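Redy-like protein (Hahella chejuensis, PDB 2JDJ) probably takes part in the biosynthesis of the red pigment prodigiosin, as a small protein of the dimeric alpha-beta barrel clan. Local coordinates at residues H6-F11 / Q81-M86. Numbering follows the deposited sequence.
Sequences HKIRLF and QAFSRM
The backbone N of Phe-11 donates to the carbonyl O of Met-86, a selenomethionine, at 2.9 Å and with an N-H...O angle of 165°. The same oxygen also receives a CA-H...O contact from Leu-10 CA at 3.4 Å, which gives it two partners from consecutive residues. Packing on the buried side rests on Ile-8, which the ring of Phe-83, itself partly exposed, crosses at a slant: Ile-8 CG2 reaches Phe-83 CZ at 3.9 Å, with CG1 and CD1 of Ile-8 spread beside CZ and CE1. Phe-83 CG stands anti to the backbone N (chi1 176°), and CE1 and CZ are the ring atoms that meet Ile-8. Trp-22 of helix 16-30 also touches this ring, and Ala-87 and Tyr-55 border Ile-8. An alanine in place of Ile-8 would probably open a gap beside CZ and CE1 of Phe-83 and leave the ring freer to shift. By contrast, the outer side, with Phe-11, Ser-84 and Arg-85, faces solvent. There Phe-11 sets the edge of its ring against the backbone of residues 84-86, with CE2 3.4 Å from Ser-84 O and CD2 3.9 Å from Arg-85 O, both oxygens near the ring plane, while CD2 also lies 3.3 Å from Met-86 C. The axes of segments 6-10 and 81-86 approach to 9.0 Å at 61°, so this part of the helix runs obliquely to the strand. The contact thus joins the end of strand 2-10 to helix 74-86, which leads into the strand's antiparallel neighbour, strand 87-97, an arrangement in keeping with the ferredoxin-like alpha-beta fold of the dimeric alpha-beta barrel clan.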
loop_
_atom_site.group_PDB
_atom_site.type_symbol
_atom_site.label_atom_id
_atom_site.label_comp_id
_atom_site.label_asym_id
_atom_site.label_seq_id
_atom_site.Cartn_x
_atom_site.Cartn_y
_atom_site.Cartn_z
ATOM N N HIS A 6 -6.762 -2.251 -0.734
ATOM C CA HIS A 6 -8.063 -2.564 -0.108
ATOM C C HIS A 6 -7.938 -2.813 1.396
ATOM O O HIS A 6 -7.011 -3.471 1.839
ATOM C CB HIS A 6 -8.686 -3.835 -0.709
ATOM C CG HIS A 6 -8.992 -3.744 -2.165
ATOM N ND1 HIS A 6 -8.480 -4.631 -3.085
ATOM C CD2 HIS A 6 -9.754 -2.869 -2.871
ATOM C CE1 HIS A 6 -8.908 -4.310 -4.294
ATOM N NE2 HIS A 6 -9.698 -3.256 -4.191
ATOM N N LYS A 7 -8.893 -2.298 2.164
ATOM C CA LYS A 7 -9.072 -2.719 3.540
ATOM C C LYS A 7 -9.986 -3.915 3.411
ATOM O O LYS A 7 -10.973 -3.865 2.659
ATOM C CB LYS A 7 -9.762 -1.636 4.371
ATOM C CG LYS A 7 -8.916 -0.380 4.565
ATOM C CD LYS A 7 -9.689 0.644 5.340
ATOM C CE LYS A 7 -8.786 1.784 5.836
ATOM N NZ LYS A 7 -9.686 2.859 6.402
ATOM N N ILE A 8 -9.645 -4.986 4.118
ATOM C CA ILE A 8 -10.378 -6.257 4.036
ATOM C C ILE A 8 -10.888 -6.658 5.406
ATOM O O ILE A 8 -10.107 -6.764 6.342
ATOM C CB ILE A 8 -9.458 -7.378 3.486
ATOM C CG1 ILE A 8 -9.096 -7.086 2.014
ATOM C CG2 ILE A 8 -10.128 -8.768 3.672
ATOM C CD1 ILE A 8 -7.894 -7.862 1.504
ATOM N N ARG A 9 -12.192 -6.903 5.531
ATOM C CA ARG A 9 -12.753 -7.334 6.795
ATOM C C ARG A 9 -13.201 -8.793 6.697
ATOM O O ARG A 9 -13.969 -9.131 5.806
ATOM C CB ARG A 9 -13.947 -6.452 7.170
ATOM C CG ARG A 9 -14.348 -6.502 8.628
ATOM C CD ARG A 9 -15.653 -5.735 8.888
ATOM N NE ARG A 9 -16.766 -6.322 8.154
ATOM C CZ ARG A 9 -17.574 -7.283 8.622
ATOM N NH1 ARG A 9 -17.445 -7.768 9.853
ATOM N NH2 ARG A 9 -18.544 -7.749 7.852
ATOM N N LEU A 10 -12.733 -9.637 7.614
ATOM C CA LEU A 10 -13.220 -11.010 7.729
ATOM C C LEU A 10 -14.614 -10.985 8.318
ATOM O O LEU A 10 -14.890 -10.200 9.215
ATOM C CB LEU A 10 -12.308 -11.830 8.635
ATOM C CG LEU A 10 -10.825 -12.007 8.283
ATOM C CD1 LEU A 10 -10.162 -13.064 9.217
ATOM C CD2 LEU A 10 -10.636 -12.392 6.826
ATOM N N PHE A 11 -15.504 -11.822 7.805
ATOM C CA PHE A 11 -16.812 -11.994 8.416
ATOM C C PHE A 11 -16.648 -12.617 9.806
ATOM O O PHE A 11 -17.429 -12.375 10.722
ATOM C CB PHE A 11 -17.704 -12.879 7.538
ATOM C CG PHE A 11 -17.968 -12.306 6.166
ATOM C CD1 PHE A 11 -18.465 -11.019 6.019
ATOM C CD2 PHE A 11 -17.735 -13.061 5.031
ATOM C CE1 PHE A 11 -18.711 -10.504 4.764
ATOM C CE2 PHE A 11 -17.980 -12.549 3.770
ATOM C CZ PHE A 11 -18.466 -11.275 3.639
ATOM N N GLN A 81 -14.599 -15.728 -5.830
ATOM C CA GLN A 81 -15.573 -16.677 -5.267
ATOM C C GLN A 81 -15.139 -17.150 -3.871
ATOM O O GLN A 81 -15.936 -17.172 -2.917
ATOM C CB GLN A 81 -15.781 -17.872 -6.231
ATOM C CG GLN A 81 -16.963 -18.809 -5.885
ATOM C CD GLN A 81 -17.671 -19.405 -7.135
ATOM O OE1 GLN A 81 -18.911 -19.438 -7.210
ATOM N NE2 GLN A 81 -16.884 -19.862 -8.113
ATOM N N ALA A 82 -13.868 -17.525 -3.767
ATOM C CA ALA A 82 -13.285 -18.014 -2.516
ATOM C C ALA A 82 -13.196 -16.882 -1.497
ATOM O O ALA A 82 -13.607 -17.039 -0.349
ATOM C CB ALA A 82 -11.899 -18.593 -2.778
ATOM N N PHE A 83 -12.645 -15.752 -1.935
ATOM C CA PHE A 83 -12.501 -14.562 -1.092
ATOM C C PHE A 83 -13.817 -14.178 -0.419
ATOM O O PHE A 83 -13.879 -13.946 0.801
ATOM C CB PHE A 83 -11.962 -13.402 -1.930
ATOM C CG PHE A 83 -11.863 -12.104 -1.173
ATOM C CD1 PHE A 83 -10.699 -11.792 -0.455
ATOM C CD2 PHE A 83 -12.911 -11.185 -1.190
ATOM C CE1 PHE A 83 -10.599 -10.590 0.237
ATOM C CE2 PHE A 83 -12.811 -9.987 -0.498
ATOM C CZ PHE A 83 -11.662 -9.697 0.215
ATOM N N SER A 84 -14.878 -14.155 -1.226
ATOM C CA SER A 84 -16.204 -13.729 -0.795
ATOM C C SER A 84 -16.906 -14.625 0.231
ATOM O O SER A 84 -17.909 -14.210 0.828
ATOM C CB SER A 84 -17.080 -13.531 -2.025
ATOM O OG SER A 84 -16.735 -12.298 -2.644
ATOM N N ARG A 85 -16.403 -15.846 0.431
ATOM C CA ARG A 85 -16.931 -16.738 1.476
ATOM C C ARG A 85 -16.401 -16.340 2.854
ATOM O O ARG A 85 -16.984 -16.705 3.868
ATOM C CB ARG A 85 -16.541 -18.203 1.213
ATOM C CG ARG A 85 -17.086 -18.814 -0.078
ATOM C CD ARG A 85 -18.592 -18.852 -0.125
ATOM N NE ARG A 85 -19.156 -19.809 0.831
ATOM C CZ ARG A 85 -19.237 -21.124 0.636
ATOM N NH1 ARG A 85 -18.780 -21.676 -0.488
ATOM N NH2 ARG A 85 -19.777 -21.893 1.574
HETATM N N MSE A 86 -15.307 -15.573 2.879
HETATM C CA MSE A 86 -14.601 -15.268 4.133
HETATM C C MSE A 86 -14.518 -13.784 4.482
HETATM O O MSE A 86 -14.382 -13.443 5.652
HETATM C CB MSE A 86 -13.166 -15.782 4.078
HETATM C CG MSE A 86 -12.995 -17.286 4.058
HETATM SE SE MSE A 86 -11.102 -17.675 3.745
HETATM C CE MSE A 86 -10.827 -16.908 2.003
#